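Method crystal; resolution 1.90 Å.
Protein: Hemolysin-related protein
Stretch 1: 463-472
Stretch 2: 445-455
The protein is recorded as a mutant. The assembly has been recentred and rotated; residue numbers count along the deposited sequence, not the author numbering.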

# COMPACT_ATOMS: atom_id res chain seq x y z
N VAL A 463 -10.62 -1.71 -17.23
CA VAL A 463 -11.22 -0.38 -17.30
C VAL A 463 -10.77 0.36 -18.55
O VAL A 463 -11.58 1.01 -19.21
CB VAL A 463 -10.89 0.41 -16.02
CG1 VAL A 463 -11.59 1.77 -16.04
CG2 VAL A 463 -11.29 -0.38 -14.78
N TRP A 464 -9.48 0.32 -18.85
CA TRP A 464 -8.95 0.94 -20.06
C TRP A 464 -7.62 0.30 -20.43
O TRP A 464 -7.00 -0.41 -19.63
CB TRP A 464 -8.80 2.46 -19.88
CG TRP A 464 -8.02 2.96 -18.67
CD1 TRP A 464 -8.55 3.49 -17.52
CD2 TRP A 464 -6.59 3.05 -18.52
NE1 TRP A 464 -7.55 3.89 -16.67
CE2 TRP A 464 -6.34 3.63 -17.25
CE3 TRP A 464 -5.51 2.70 -19.32
CZ2 TRP A 464 -5.04 3.86 -16.78
CZ3 TRP A 464 -4.22 2.92 -18.84
CH2 TRP A 464 -4.00 3.49 -17.58
N SER A 465 -7.21 0.56 -21.68
CA SER A 465 -5.94 0.08 -22.22
C SER A 465 -5.34 1.18 -23.09
O SER A 465 -6.04 1.75 -23.94
CB SER A 465 -6.14 -1.20 -23.05
OG SER A 465 -4.95 -1.60 -23.71
N VAL A 466 -4.06 1.48 -22.89
CA VAL A 466 -3.38 2.54 -23.61
C VAL A 466 -2.15 1.96 -24.29
O VAL A 466 -1.25 1.43 -23.62
CB VAL A 466 -2.99 3.70 -22.68
CG1 VAL A 466 -2.04 4.67 -23.38
CG2 VAL A 466 -4.25 4.44 -22.23
N ALA A 467 -2.10 2.06 -25.61
CA ALA A 467 -0.98 1.51 -26.36
C ALA A 467 0.32 2.12 -25.86
O ALA A 467 0.42 3.33 -25.62
CB ALA A 467 -1.15 1.78 -27.86
N ASN A 468 1.33 1.26 -25.71
CA ASN A 468 2.60 1.62 -25.08
C ASN A 468 3.63 0.61 -25.58
O ASN A 468 3.61 -0.55 -25.17
CB ASN A 468 2.46 1.59 -23.56
CG ASN A 468 3.66 2.21 -22.84
OD1 ASN A 468 3.86 3.43 -22.86
ND2 ASN A 468 4.45 1.36 -22.19
N ASP A 469 4.53 1.06 -26.46
CA ASP A 469 5.44 0.17 -27.19
C ASP A 469 6.51 -0.37 -26.26
O ASP A 469 7.44 0.36 -25.88
CB ASP A 469 6.07 0.92 -28.36
CG ASP A 469 7.28 0.18 -28.98
OD1 ASP A 469 7.47 -1.03 -28.71
OD2 ASP A 469 8.04 0.83 -29.74
N ASP A 470 6.42 -1.65 -25.91
CA ASP A 470 7.49 -2.27 -25.14
C ASP A 470 7.83 -3.65 -25.69
O ASP A 470 8.12 -4.59 -24.93
CB ASP A 470 7.14 -2.37 -23.66
CG ASP A 470 8.37 -2.61 -22.82
OD1 ASP A 470 9.40 -2.01 -23.17
OD2 ASP A 470 8.31 -3.39 -21.84
N LEU A 471 7.82 -3.78 -27.01
CA LEU A 471 8.13 -5.07 -27.63
C LEU A 471 9.47 -5.63 -27.18
O LEU A 471 9.65 -6.85 -27.16
CB LEU A 471 8.13 -4.94 -29.15
CG LEU A 471 6.91 -5.51 -29.86
CD1 LEU A 471 5.75 -4.54 -29.73
CD2 LEU A 471 7.23 -5.80 -31.32
N ASN A 472 10.41 -4.76 -26.82
CA ASN A 472 11.77 -5.18 -26.50
C ASN A 472 11.89 -5.87 -25.14
O ASN A 472 12.93 -6.49 -24.87
CB ASN A 472 12.72 -3.97 -26.51
CG ASN A 472 14.18 -4.37 -26.46
OD1 ASN A 472 14.61 -5.29 -27.16
ND2 ASN A 472 14.95 -3.68 -25.63
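Stretch 2 (445-455) IVYAGYYAVDM

The indole of W464 forms the apolar centre of the contact, lying along the face of the sheet it shares with V453, M455 and V466. M455 CB sits over one face of the ring, 3.3 Å from W464 CE2 and 3.5 Å from the centroid of the five-membered ring, a CH-pi contact; M455 keeps its sulfur oblique to that ring. The far end of the indole reaches V453, with W464 CZ3 4.0 Å from V453 CG1, and then V446 on the preceding strand, with W464 CH2 4.1 Å from V446 CG2.

Beneath these side chains, strand 452-455 runs antiparallel to strand 463-467, their axes at 167° and 4.4 Å apart at closest approach. Within stretch 2, strand 445-448 turns through G449, Y450 and Y451 into 452-455, and D454 pairs with Y447 through D454 N to Y447 O at 2.9 Å and Y447 N to D454 O at 3.1 Å, so strand 452-455 is bonded on both sides. Across the stretches, V466 and V453 exchange two hydrogen bonds, V453 N to V466 O and V466 N to V453 O, each 2.8 Å. M455 N donates to W464 O at 3.0 Å, and V463 N to M455 O at 2.7 Å. Between these pairs S465 faces D454 with CA atoms 4.4 Å apart; on this other face S465 OG donates to D454 OD1 at 2.6 Å.

Past A467 and A452, whose side chains diverge, both segments leave the strand conformation but stay joined by hydrogen bonds. At the exposed margin L471 CD1 meets the edge of the Y451 ring, 3.4 Å from Y451 CE1. N468 N donates to Y451 O at 2.9 Å and D470 N to Y450 O at 3.0 Å. A water bridges G449 and N468, donating to G449 O at 2.8 Å and N468 O at 2.7 Å and accepting from N468 ND2 at 2.9 Å.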

# COMPACT_ATOMS: atom_id res chain seq x y z
N ILE A 445 -5.75 -1.76 -10.48
CA ILE A 445 -4.49 -2.47 -10.69
C ILE A 445 -4.03 -2.14 -12.10
O ILE A 445 -4.75 -2.41 -13.07
CB ILE A 445 -4.65 -3.98 -10.52
CG1 ILE A 445 -5.12 -4.31 -9.10
CG2 ILE A 445 -3.36 -4.71 -10.83
CD1 ILE A 445 -5.90 -5.61 -9.02
N VAL A 446 -2.84 -1.56 -12.23
CA VAL A 446 -2.36 -1.13 -13.54
C VAL A 446 -0.98 -1.73 -13.78
O VAL A 446 -0.16 -1.84 -12.86
CB VAL A 446 -2.32 0.41 -13.64
CG1 VAL A 446 -1.32 1.01 -12.66
CG2 VAL A 446 -2.02 0.85 -15.07
N TYR A 447 -0.74 -2.13 -15.03
CA TYR A 447 0.55 -2.69 -15.41
C TYR A 447 0.75 -2.53 -16.91
O TYR A 447 -0.20 -2.36 -17.68
CB TYR A 447 0.66 -4.17 -15.03
CG TYR A 447 -0.08 -5.12 -15.94
CD1 TYR A 447 -1.44 -5.36 -15.78
CD2 TYR A 447 0.60 -5.81 -16.95
CE1 TYR A 447 -2.11 -6.25 -16.61
CE2 TYR A 447 -0.06 -6.70 -17.77
CZ TYR A 447 -1.41 -6.92 -17.60
OH TYR A 447 -2.06 -7.80 -18.43
N ALA A 448 2.02 -2.60 -17.31
CA ALA A 448 2.41 -2.52 -18.71
C ALA A 448 2.78 -3.90 -19.22
O ALA A 448 3.51 -4.64 -18.56
CB ALA A 448 3.59 -1.56 -18.89
N GLY A 449 2.26 -4.25 -20.40
CA GLY A 449 2.64 -5.45 -21.10
C GLY A 449 3.54 -5.14 -22.28
O GLY A 449 4.16 -4.08 -22.36
N TYR A 450 3.62 -6.10 -23.21
CA TYR A 450 4.42 -5.87 -24.41
C TYR A 450 3.86 -4.74 -25.27
O TYR A 450 4.63 -4.02 -25.92
CB TYR A 450 4.51 -7.15 -25.25
CG TYR A 450 5.59 -8.10 -24.78
CD1 TYR A 450 6.92 -7.89 -25.12
CD2 TYR A 450 5.28 -9.22 -24.02
CE1 TYR A 450 7.92 -8.75 -24.70
CE2 TYR A 450 6.27 -10.09 -23.59
CZ TYR A 450 7.58 -9.85 -23.93
OH TYR A 450 8.56 -10.72 -23.51
N TYR A 451 2.54 -4.57 -25.28
CA TYR A 451 1.86 -3.68 -26.21
C TYR A 451 1.11 -2.51 -25.59
O TYR A 451 0.86 -1.52 -26.29
CB TYR A 451 0.84 -4.47 -27.05
CG TYR A 451 1.41 -5.64 -27.84
CD1 TYR A 451 2.64 -5.55 -28.48
CD2 TYR A 451 0.70 -6.83 -27.95
CE1 TYR A 451 3.15 -6.63 -29.19
CE2 TYR A 451 1.20 -7.90 -28.67
CZ TYR A 451 2.43 -7.80 -29.28
OH TYR A 451 2.92 -8.87 -29.99
N ALA A 452 0.72 -2.59 -24.31
CA ALA A 452 -0.15 -1.56 -23.76
C ALA A 452 -0.07 -1.54 -22.24
O ALA A 452 0.36 -2.51 -21.60
CB ALA A 452 -1.60 -1.76 -24.18
N VAL A 453 -0.51 -0.42 -21.67
CA VAL A 453 -0.73 -0.26 -20.24
C VAL A 453 -2.22 -0.47 -19.99
O VAL A 453 -3.06 0.24 -20.55
CB VAL A 453 -0.27 1.12 -19.75
CG1 VAL A 453 -0.61 1.31 -18.26
CG2 VAL A 453 1.22 1.30 -19.98
N ASP A 454 -2.55 -1.43 -19.13
CA ASP A 454 -3.93 -1.82 -18.85
C ASP A 454 -4.27 -1.58 -17.39
O ASP A 454 -3.49 -1.91 -16.49
CB ASP A 454 -4.16 -3.29 -19.20
CG ASP A 454 -4.08 -3.57 -20.69
OD1 ASP A 454 -4.04 -2.58 -21.45
OD2 ASP A 454 -4.05 -4.75 -21.09
N MET A 455 -5.46 -1.03 -17.16
CA MET A 455 -5.99 -0.77 -15.83
C MET A 455 -7.15 -1.72 -15.57
O MET A 455 -8.07 -1.82 -16.39
CB MET A 455 -6.46 0.68 -15.70
CG MET A 455 -7.19 1.02 -14.40
SD MET A 455 -6.07 1.14 -13.00
CE MET A 455 -5.20 2.65 -13.42
O HOH W 1 3.69 -1.36 -22.61